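Local coordinates for protein DNA polymerase III subunit beta (Helicobacter pylori 26695, PDB 4S3I) that confers DNA tethering and processivity on DNA polymerases and other proteins, as the ring-forming sliding beta subunit of the replicase, at residues A[255-266]-A[334-345]; A[346-354]-A[366-374]. All coordinates share one frame; numbering follows the deposited sequence.

Contact 1 (255-266 with 334-345) and contact 2 (346-354 with 366-374) are two neighbouring antiparallel pairings in one sheet, their centres about 9 Å apart. The chain runs straight from Glu345 into Pro346, and the four strands come in the order 257-262, 338-343, 350-354, 368-371. Backbone hydrogen bonds pair Val340 with Gln353 and Arg342 with Leu351. Two further polar links, both probable hydrogen bonds, reinforce the join: Arg342 NE to Gln353 OE1 at 2.6 Å and Gly335 N to Glu354 OE2 at 2.8 Å. Apolar packing adds to it, with Leu341 CD1 3.4 Å from Phe350 CD1. Strand 257-262 is outermost within this chain; strand 368-371 continues the sheet to strand 179-185, in the central domain.

Contact 1 (A[255-266]-A[334-345]); sequences YISSFTLGKEEF and LGTTQFVLRCNE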
loop_
_atom_site.group_PDB
_atom_site.type_symbol
_atom_site.label_atom_id
_atom_site.label_comp_id
_atom_site.label_asym_id
_atom_site.label_seq_id
_atom_site.Cartn_x
_atom_site.Cartn_y
_atom_site.Cartn_z
ATOM N N TYR A 255 39.965 12.596 11.728
ATOM C CA TYR A 255 39.449 11.463 12.485
ATOM C C TYR A 255 40.591 10.575 12.947
ATOM O O TYR A 255 41.495 10.262 12.169
ATOM C CB TYR A 255 38.449 10.671 11.645
ATOM C CG TYR A 255 37.212 11.467 11.314
ATOM C CD1 TYR A 255 36.129 11.489 12.185
ATOM C CD2 TYR A 255 37.133 12.204 10.142
ATOM C CE1 TYR A 255 34.990 12.220 11.895
ATOM C CE2 TYR A 255 35.997 12.942 9.840
ATOM C CZ TYR A 255 34.931 12.941 10.723
ATOM O OH TYR A 255 33.808 13.669 10.420
ATOM N N ILE A 256 40.546 10.194 14.219
ATOM C CA ILE A 256 41.537 9.301 14.801
ATOM C C ILE A 256 41.544 7.969 14.059
ATOM O O ILE A 256 42.597 7.479 13.648
ATOM C CB ILE A 256 41.242 9.047 16.288
ATOM C CG1 ILE A 256 41.214 10.374 17.057
ATOM C CG2 ILE A 256 42.267 8.100 16.885
ATOM C CD1 ILE A 256 40.774 10.255 18.514
ATOM N N SER A 257 40.356 7.398 13.877
ATOM C CA SER A 257 40.232 6.092 13.239
ATOM C C SER A 257 39.283 6.090 12.037
ATOM O O SER A 257 38.220 6.731 12.067
ATOM C CB SER A 257 39.792 5.049 14.264
ATOM O OG SER A 257 39.633 5.632 15.542
ATOM N N SER A 258 39.686 5.373 10.986
ATOM C CA SER A 258 38.851 5.143 9.810
ATOM C C SER A 258 38.811 3.656 9.436
ATOM O O SER A 258 39.838 3.066 9.092
ATOM C CB SER A 258 39.363 5.947 8.619
ATOM O OG SER A 258 39.243 7.336 8.846
ATOM N N PHE A 259 37.623 3.058 9.480
ATOM C CA PHE A 259 37.476 1.637 9.156
ATOM C C PHE A 259 36.745 1.416 7.834
ATOM O O PHE A 259 35.699 2.016 7.599
ATOM C CB PHE A 259 36.701 0.937 10.266
ATOM C CG PHE A 259 37.186 1.268 11.654
ATOM C CD1 PHE A 259 38.414 0.801 12.104
ATOM C CD2 PHE A 259 36.397 2.022 12.519
ATOM C CE1 PHE A 259 38.853 1.086 13.403
ATOM C CE2 PHE A 259 36.823 2.310 13.823
ATOM C CZ PHE A 259 38.055 1.838 14.263
ATOM N N THR A 260 37.291 0.561 6.974
ATOM C CA THR A 260 36.616 0.180 5.733
ATOM C C THR A 260 35.825 -1.106 6.014
ATOM O O THR A 260 36.400 -2.132 6.367
ATOM C CB THR A 260 37.624 -0.024 4.599
ATOM O OG1 THR A 260 38.348 1.199 4.395
ATOM C CG2 THR A 260 36.928 -0.416 3.302
ATOM N N LEU A 261 34.503 -1.034 5.895
ATOM C CA LEU A 261 33.606 -2.104 6.360
ATOM C C LEU A 261 32.606 -2.512 5.278
ATOM O O LEU A 261 32.405 -1.780 4.307
ATOM C CB LEU A 261 32.866 -1.635 7.608
ATOM C CG LEU A 261 33.769 -1.182 8.755
ATOM C CD1 LEU A 261 33.027 -0.274 9.731
ATOM C CD2 LEU A 261 34.359 -2.401 9.497
ATOM N N GLY A 262 31.957 -3.664 5.452
ATOM C CA GLY A 262 31.041 -4.172 4.443
ATOM C C GLY A 262 29.650 -3.568 4.582
ATOM O O GLY A 262 29.010 -3.689 5.644
ATOM N N LYS A 263 29.167 -2.933 3.516
ATOM C CA LYS A 263 27.901 -2.204 3.592
ATOM C C LYS A 263 26.710 -3.132 3.852
ATOM O O LYS A 263 25.967 -2.927 4.812
ATOM C CB LYS A 263 27.656 -1.366 2.322
ATOM C CG LYS A 263 26.393 -0.487 2.412
ATOM C CD LYS A 263 26.094 0.291 1.089
ATOM C CE LYS A 263 25.711 -0.627 -0.070
ATOM N NZ LYS A 263 25.610 0.130 -1.390
ATOM N N GLU A 264 26.538 -4.144 3.003
ATOM C CA GLU A 264 25.370 -5.017 3.092
ATOM C C GLU A 264 25.391 -5.874 4.358
ATOM O O GLU A 264 24.341 -6.124 4.960
ATOM C CB GLU A 264 25.232 -5.895 1.837
ATOM C CG GLU A 264 24.836 -5.136 0.570
ATOM C CD GLU A 264 23.563 -4.286 0.728
ATOM O OE1 GLU A 264 22.576 -4.753 1.338
ATOM O OE2 GLU A 264 23.538 -3.139 0.230
ATOM N N GLU A 265 26.577 -6.314 4.778
ATOM C CA GLU A 265 26.671 -7.037 6.048
ATOM C C GLU A 265 26.249 -6.170 7.225
ATOM O O GLU A 265 25.544 -6.629 8.129
ATOM C CB GLU A 265 28.085 -7.566 6.296
ATOM C CG GLU A 265 28.424 -8.823 5.517
ATOM C CD GLU A 265 29.740 -9.440 5.985
ATOM O OE1 GLU A 265 30.682 -8.671 6.293
ATOM O OE2 GLU A 265 29.818 -10.688 6.052
ATOM N N PHE A 266 26.696 -4.927 7.229
ATOM C CA PHE A 266 26.260 -4.006 8.273
ATOM C C PHE A 266 24.747 -3.717 8.232
ATOM O O PHE A 266 24.112 -3.687 9.283
ATOM C CB PHE A 266 27.096 -2.708 8.260
ATOM C CG PHE A 266 28.308 -2.785 9.151
ATOM C CD1 PHE A 266 29.342 -3.671 8.858
ATOM C CD2 PHE A 266 28.380 -2.029 10.308
ATOM C CE1 PHE A 266 30.462 -3.782 9.715
ATOM C CE2 PHE A 266 29.487 -2.125 11.159
ATOM C CZ PHE A 266 30.527 -3.010 10.861
ATOM N N LEU A 334 24.687 5.334 0.135
ATOM C CA LEU A 334 25.999 5.028 -0.460
ATOM C C LEU A 334 25.901 4.141 -1.680
ATOM O O LEU A 334 25.139 3.174 -1.686
ATOM C CB LEU A 334 26.877 4.306 0.564
ATOM C CG LEU A 334 27.036 5.036 1.883
ATOM C CD1 LEU A 334 27.943 4.210 2.784
ATOM C CD2 LEU A 334 27.633 6.422 1.632
ATOM N N GLY A 335 26.701 4.429 -2.703
ATOM C CA GLY A 335 26.674 3.634 -3.925
ATOM C C GLY A 335 27.736 2.542 -4.043
ATOM O O GLY A 335 27.810 1.860 -5.062
ATOM N N THR A 336 28.557 2.361 -3.015
ATOM C CA THR A 336 29.679 1.406 -3.095
ATOM C C THR A 336 29.380 0.188 -2.240
ATOM O O THR A 336 28.563 0.269 -1.346
ATOM C CB THR A 336 30.969 2.043 -2.579
ATOM O OG1 THR A 336 30.699 2.678 -1.320
ATOM C CG2 THR A 336 31.489 3.094 -3.569
ATOM N N THR A 337 30.077 -0.924 -2.485
ATOM C CA THR A 337 29.833 -2.165 -1.737
ATOM C C THR A 337 30.435 -2.111 -0.344
ATOM O O THR A 337 30.073 -2.891 0.531
ATOM C CB THR A 337 30.406 -3.367 -2.467
ATOM O OG1 THR A 337 31.834 -3.298 -2.405
ATOM C CG2 THR A 337 29.954 -3.360 -3.937
ATOM N N GLN A 338 31.388 -1.205 -0.152
ATOM C CA GLN A 338 32.016 -1.007 1.148
ATOM C C GLN A 338 31.820 0.420 1.585
ATOM O O GLN A 338 31.549 1.290 0.758
ATOM C CB GLN A 338 33.516 -1.332 1.074
ATOM C CG GLN A 338 33.810 -2.756 0.661
ATOM C CD GLN A 338 35.301 -3.071 0.693
ATOM O OE1 GLN A 338 36.072 -2.587 -0.144
ATOM N NE2 GLN A 338 35.720 -3.858 1.686
ATOM N N PHE A 339 31.955 0.669 2.877
ATOM C CA PHE A 339 31.859 2.021 3.375
ATOM C C PHE A 339 32.992 2.293 4.352
ATOM O O PHE A 339 33.634 1.368 4.871
ATOM C CB PHE A 339 30.493 2.303 4.036
ATOM C CG PHE A 339 30.282 1.608 5.370
ATOM C CD1 PHE A 339 29.858 0.279 5.417
ATOM C CD2 PHE A 339 30.460 2.297 6.567
ATOM C CE1 PHE A 339 29.651 -0.369 6.640
ATOM C CE2 PHE A 339 30.252 1.668 7.789
ATOM C CZ PHE A 339 29.838 0.320 7.829
ATOM N N VAL A 340 33.235 3.569 4.597
ATOM C CA VAL A 340 34.228 3.966 5.566
ATOM C C VAL A 340 33.542 4.620 6.731
ATOM O O VAL A 340 32.722 5.537 6.562
ATOM C CB VAL A 340 35.267 4.900 4.950
ATOM C CG1 VAL A 340 36.229 5.398 6.029
ATOM C CG2 VAL A 340 36.011 4.178 3.839
ATOM N N LEU A 341 33.862 4.126 7.917
ATOM C CA LEU A 341 33.355 4.699 9.147
ATOM C C LEU A 341 34.508 5.455 9.797
ATOM O O LEU A 341 35.518 4.843 10.167
ATOM C CB LEU A 341 32.874 3.577 10.074
ATOM C CG LEU A 341 32.555 3.991 11.507
ATOM C CD1 LEU A 341 31.367 4.911 11.507
ATOM C CD2 LEU A 341 32.269 2.763 12.386
ATOM N N ARG A 342 34.382 6.774 9.923
ATOM C CA ARG A 342 35.437 7.584 10.536
ATOM C C ARG A 342 35.016 8.068 11.913
ATOM O O ARG A 342 33.954 8.678 12.078
ATOM C CB ARG A 342 35.799 8.794 9.656
ATOM C CG ARG A 342 36.141 8.466 8.223
ATOM C CD ARG A 342 36.802 9.658 7.523
ATOM N NE ARG A 342 36.846 9.466 6.074
ATOM C CZ ARG A 342 37.778 8.757 5.439
ATOM N NH1 ARG A 342 38.760 8.176 6.122
ATOM N NH2 ARG A 342 37.732 8.628 4.117
ATOM N N CYS A 343 35.864 7.822 12.908
ATOM C CA CYS A 343 35.511 8.104 14.299
ATOM C C CYS A 343 36.628 8.815 15.050
ATOM O O CYS A 343 37.810 8.691 14.709
ATOM C CB CYS A 343 35.246 6.800 15.055
ATOM S SG CYS A 343 33.922 5.739 14.429
ATOM N N ASN A 344 36.236 9.538 16.090
ATOM C CA ASN A 344 37.166 9.986 17.113
ATOM C C ASN A 344 36.757 9.292 18.404
ATOM O O ASN A 344 36.683 8.069 18.446
ATOM C CB ASN A 344 37.137 11.511 17.239
ATOM C CG ASN A 344 37.701 12.194 16.018
ATOM O OD1 ASN A 344 38.810 11.877 15.580
ATOM N ND2 ASN A 344 36.930 13.106 15.432
ATOM N N GLU A 345 36.458 10.060 19.444
ATOM C CA GLU A 345 35.961 9.477 20.690
ATOM C C GLU A 345 34.538 8.912 20.512
ATOM O O GLU A 345 33.777 9.387 19.658
ATOM C CB GLU A 345 36.001 10.517 21.815
ATOM C CG GLU A 345 36.676 10.036 23.096
ATOM C CD GLU A 345 38.035 9.400 22.848
ATOM O OE1 GLU A 345 38.238 8.246 23.291
ATOM O OE2 GLU A 345 38.897 10.052 22.216
HETATM O O HOH W 1 28.218 -4.868 0.632
#
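Phe339 points one edge of its ring at the face of Phe266, a T-shaped pair with centroids 5.2 Å apart and planes at 77°. Its own face receives Leu261 CB, 4.0 Å from the centroid. With chi1 at 71°, Phe339 CG stands between the backbone N and the carbonyl carbon, which carries the ring edge to Gly262 O and Lys263 CA at the start of the helix. There Lys263 N bonds to Thr337 O, while the lysine chain, bent at chi3, brings NZ above the carbonyl planes of Thr336 (O at 3.0 Å) and Leu334 (O at 3.1 Å), gripping the turn before strand 338-343.

At the far end Arg342 CB sits over the Tyr255 ring, 3.7 Å from its centroid. The arginine then runs out extended; NH1 gives Ser258 OG an in-plane bond of 2.9 Å, and NE goes to Gln353. Asn344 OD1 takes the N-H of Ile256 at 2.8 Å, within a classic beta bulge in which Ile256 and Ser257 both face Cys343.

Strand 257-262 is outermost in its sheet within the chain, and 338-343 hydrogen-bonds onward to 350-354. Phe259, Leu261, Phe339 and Leu341, on one face, pack variously against strand 279-284, helix 324-332 and loop residues Ile308, Leu312 and Ile314.

Contact 2 (A[346-354]-A[366-374]); sequences PSSPFLIQE and KISTLMMPI
Phe350 lies across Met371 and beside Pro373. Met371 CB stands over one face of the ring, toward its rim and 4.2 Å from the centroid, and the bend at chi3 of the methionine folds CE back to 3.4 Å from Phe350 CZ. The sulfur approaches obliquely, making this a Met-aromatic contact. At the ring's edge, in its plane, is Pro373 CA, 3.9 Å from Phe350 CE2; the proline ring also packs on the backbone carbonyls of Pro346 and Ser348. Chi1 of 60° turns the phenylalanine over its partner strand.

Behind these side chains the backbones hold the register. Phe350 and Met371 are a hydrogen-bonded pair, as are Ile352 and Thr369; between them, on the other face of the sheet, Leu351 opposes Leu370, with Leu351 CD1 3.9 Å from Leu370 CB. Beyond Ile352 the direct ladder gives way. Gln353 NE2 donates to Ser368 OG at 3.0 Å, close to the amide plane, while its OE1 is taken by Arg342. A water then bridges Glu354 N and Ile367 O, each 2.8 Å from it, where the two backbones have moved apart.

Further out, Lys366 lays its aliphatic chain across the Glu354 carboxylate, with CD 3.3 Å from OE1. The charges are not paired directly: a water lies between Glu354 OE1 and Lys366 NZ, NZ is held by the carbonyls of Leu356 and Lys359, and Glu354 OE2 receives Gly335 N. Thr369 OG1 reaches Ser181 OG, and helix 324-332 packs on Phe350 and Ile352 through Phe327, on Thr369 through Ala330 and on Met371 through Phe326.

Strand 368-371 pairs onward with 179-185 of the central domain. This beta hairpin, with a long connection between its strands, thus carries one continuous sheet across the domain junction, as is characteristic of the sliding beta subunits of DNA polymerase III, whose rings are built from repeated domains.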
loop_
_atom_site.group_PDB
_atom_site.type_symbol
_atom_site.label_atom_id
_atom_site.label_comp_id
_atom_site.label_asym_id
_atom_site.label_seq_id
_atom_site.Cartn_x
_atom_site.Cartn_y
_atom_site.Cartn_z
ATOM N N PRO A 346 34.182 7.883 21.306
ATOM C CA PRO A 346 32.862 7.252 21.195
ATOM C C PRO A 346 31.732 8.213 21.496
ATOM O O PRO A 346 30.597 7.924 21.121
ATOM C CB PRO A 346 32.892 6.182 22.295
ATOM C CG PRO A 346 34.319 5.843 22.451
ATOM C CD PRO A 346 35.064 7.138 22.222
ATOM N N SER A 347 32.032 9.308 22.192
ATOM C CA SER A 347 31.030 10.315 22.525
ATOM C C SER A 347 30.991 11.411 21.454
ATOM O O SER A 347 30.164 12.322 21.518
ATOM C CB SER A 347 31.342 10.935 23.885
ATOM O OG SER A 347 32.671 11.431 23.905
ATOM N N SER A 348 31.888 11.302 20.477
ATOM C CA SER A 348 32.025 12.295 19.410
ATOM C C SER A 348 31.303 11.883 18.130
ATOM O O SER A 348 31.174 10.694 17.843
ATOM C CB SER A 348 33.506 12.550 19.094
ATOM O OG SER A 348 34.122 13.303 20.117
ATOM N N PRO A 349 30.839 12.879 17.354
ATOM C CA PRO A 349 30.214 12.641 16.048
ATOM C C PRO A 349 31.092 11.780 15.153
ATOM O O PRO A 349 32.321 11.938 15.153
ATOM C CB PRO A 349 30.107 14.048 15.453
ATOM C CG PRO A 349 29.964 14.946 16.649
ATOM C CD PRO A 349 30.775 14.301 17.751
ATOM N N PHE A 350 30.477 10.883 14.390
ATOM C CA PHE A 350 31.236 10.067 13.458
ATOM C C PHE A 350 30.662 10.169 12.057
ATOM O O PHE A 350 29.518 10.585 11.871
ATOM C CB PHE A 350 31.263 8.605 13.904
ATOM C CG PHE A 350 29.902 7.967 14.006
ATOM C CD1 PHE A 350 29.359 7.258 12.936
ATOM C CD2 PHE A 350 29.175 8.058 15.182
ATOM C CE1 PHE A 350 28.100 6.643 13.048
ATOM C CE2 PHE A 350 27.922 7.456 15.303
ATOM C CZ PHE A 350 27.387 6.750 14.233
ATOM N N LEU A 351 31.453 9.752 11.077
ATOM C CA LEU A 351 31.126 9.986 9.684
ATOM C C LEU A 351 30.967 8.664 8.960
ATOM O O LEU A 351 31.728 7.723 9.201
ATOM C CB LEU A 351 32.242 10.812 9.020
ATOM C CG LEU A 351 31.968 11.393 7.625
ATOM C CD1 LEU A 351 31.036 12.591 7.739
ATOM C CD2 LEU A 351 33.248 11.774 6.888
ATOM N N ILE A 352 29.980 8.592 8.071
ATOM C CA ILE A 352 29.829 7.441 7.179
ATOM C C ILE A 352 29.904 7.938 5.751
ATOM O O ILE A 352 29.220 8.893 5.395
ATOM C CB ILE A 352 28.483 6.706 7.435
ATOM C CG1 ILE A 352 28.538 5.968 8.775
ATOM C CG2 ILE A 352 28.164 5.713 6.311
ATOM C CD1 ILE A 352 27.201 5.413 9.230
ATOM N N GLN A 353 30.747 7.316 4.930
ATOM C CA GLN A 353 30.857 7.739 3.539
ATOM C C GLN A 353 31.281 6.581 2.652
ATOM O O GLN A 353 31.647 5.511 3.158
ATOM C CB GLN A 353 31.811 8.937 3.399
ATOM C CG GLN A 353 33.267 8.619 3.643
ATOM C CD GLN A 353 34.148 9.869 3.699
ATOM O OE1 GLN A 353 35.353 9.770 3.913
ATOM N NE2 GLN A 353 33.544 11.045 3.509
ATOM N N GLU A 354 31.213 6.780 1.339
ATOM C CA GLU A 354 31.567 5.724 0.416
ATOM C C GLU A 354 33.044 5.403 0.564
ATOM O O GLU A 354 33.842 6.237 1.004
ATOM C CB GLU A 354 31.282 6.128 -1.045
ATOM C CG GLU A 354 29.821 6.400 -1.369
ATOM C CD GLU A 354 29.537 6.479 -2.870
ATOM O OE1 GLU A 354 30.492 6.433 -3.678
ATOM O OE2 GLU A 354 28.349 6.570 -3.248
ATOM N N LYS A 366 28.181 11.615 -4.364
ATOM C CA LYS A 366 28.627 10.812 -3.221
ATOM C C LYS A 366 28.314 11.531 -1.924
ATOM O O LYS A 366 28.883 12.578 -1.620
ATOM C CB LYS A 366 30.116 10.484 -3.314
ATOM C CG LYS A 366 30.517 9.835 -4.628
ATOM C CD LYS A 366 31.944 9.319 -4.555
ATOM C CE LYS A 366 32.408 8.785 -5.900
ATOM N NZ LYS A 366 33.857 8.416 -5.807
ATOM N N ILE A 367 27.394 10.951 -1.167
ATOM C CA ILE A 367 26.870 11.565 0.042
ATOM C C ILE A 367 27.632 11.013 1.246
ATOM O O ILE A 367 27.911 9.814 1.307
ATOM C CB ILE A 367 25.350 11.257 0.210
ATOM C CG1 ILE A 367 24.491 12.268 -0.562
ATOM C CG2 ILE A 367 24.933 11.321 1.674
ATOM C CD1 ILE A 367 24.851 12.452 -2.012
ATOM N N SER A 368 27.972 11.890 2.186
ATOM C CA SER A 368 28.599 11.502 3.440
ATOM C C SER A 368 27.623 11.893 4.521
ATOM O O SER A 368 26.936 12.910 4.385
ATOM C CB SER A 368 29.922 12.268 3.637
ATOM O OG SER A 368 30.834 11.978 2.598
ATOM N N THR A 369 27.545 11.104 5.588
ATOM C CA THR A 369 26.667 11.450 6.693
ATOM C C THR A 369 27.431 11.532 8.012
ATOM O O THR A 369 28.175 10.608 8.384
ATOM C CB THR A 369 25.504 10.450 6.842
ATOM O OG1 THR A 369 24.768 10.356 5.612
ATOM C CG2 THR A 369 24.568 10.902 7.964
ATOM N N LEU A 370 27.246 12.643 8.714
ATOM C CA LEU A 370 27.835 12.833 10.032
ATOM C C LEU A 370 26.741 12.628 11.078
ATOM O O LEU A 370 25.664 13.214 10.966
ATOM C CB LEU A 370 28.429 14.240 10.145
ATOM C CG LEU A 370 29.039 14.554 11.513
ATOM C CD1 LEU A 370 30.407 13.891 11.658
ATOM C CD2 LEU A 370 29.130 16.057 11.762
ATOM N N MET A 371 27.012 11.798 12.085
ATOM C CA MET A 371 25.999 11.412 13.074
ATOM C C MET A 371 26.499 11.548 14.503
ATOM O O MET A 371 27.665 11.276 14.778
ATOM C CB MET A 371 25.593 9.952 12.864
ATOM C CG MET A 371 24.521 9.731 11.839
ATOM S SD MET A 371 24.540 8.014 11.308
ATOM C CE MET A 371 24.273 7.170 12.867
ATOM N N MET A 372 25.604 11.943 15.407
ATOM C CA MET A 372 25.892 11.927 16.836
ATOM C C MET A 372 25.702 10.495 17.349
ATOM O O MET A 372 24.691 9.858 17.039
ATOM C CB MET A 372 24.928 12.843 17.595
ATOM C CG MET A 372 24.975 14.300 17.162
ATOM S SD MET A 372 23.517 15.243 17.688
ATOM C CE MET A 372 23.599 15.074 19.469
ATOM N N PRO A 373 26.669 9.983 18.139
ATOM C CA PRO A 373 26.527 8.632 18.700
ATOM C C PRO A 373 25.621 8.624 19.926
ATOM O O PRO A 373 25.274 9.692 20.442
ATOM C CB PRO A 373 27.952 8.292 19.126
ATOM C CG PRO A 373 28.529 9.634 19.525
ATOM C CD PRO A 373 27.969 10.590 18.489
ATOM N N ILE A 374 25.241 7.426 20.374
ATOM C CA ILE A 374 24.506 7.241 21.624
ATOM C C ILE A 374 25.529 6.928 22.720
ATOM O O ILE A 374 26.480 6.184 22.475
ATOM C CB ILE A 374 23.541 6.039 21.529
ATOM C CG1 ILE A 374 22.784 6.046 20.196
ATOM C CG2 ILE A 374 22.595 6.006 22.720
ATOM C CD1 ILE A 374 21.774 7.194 20.062
HETATM O O HOH W 2 29.076 5.816 21.684
HETATM O O HOH W 3 25.990 8.548 4.131
HETATM O O HOH W 4 26.395 8.274 -2.210
HETATM O O HOH W 5 33.266 5.958 -4.096
HETATM O O HOH W 6 30.540 9.345 0.319
#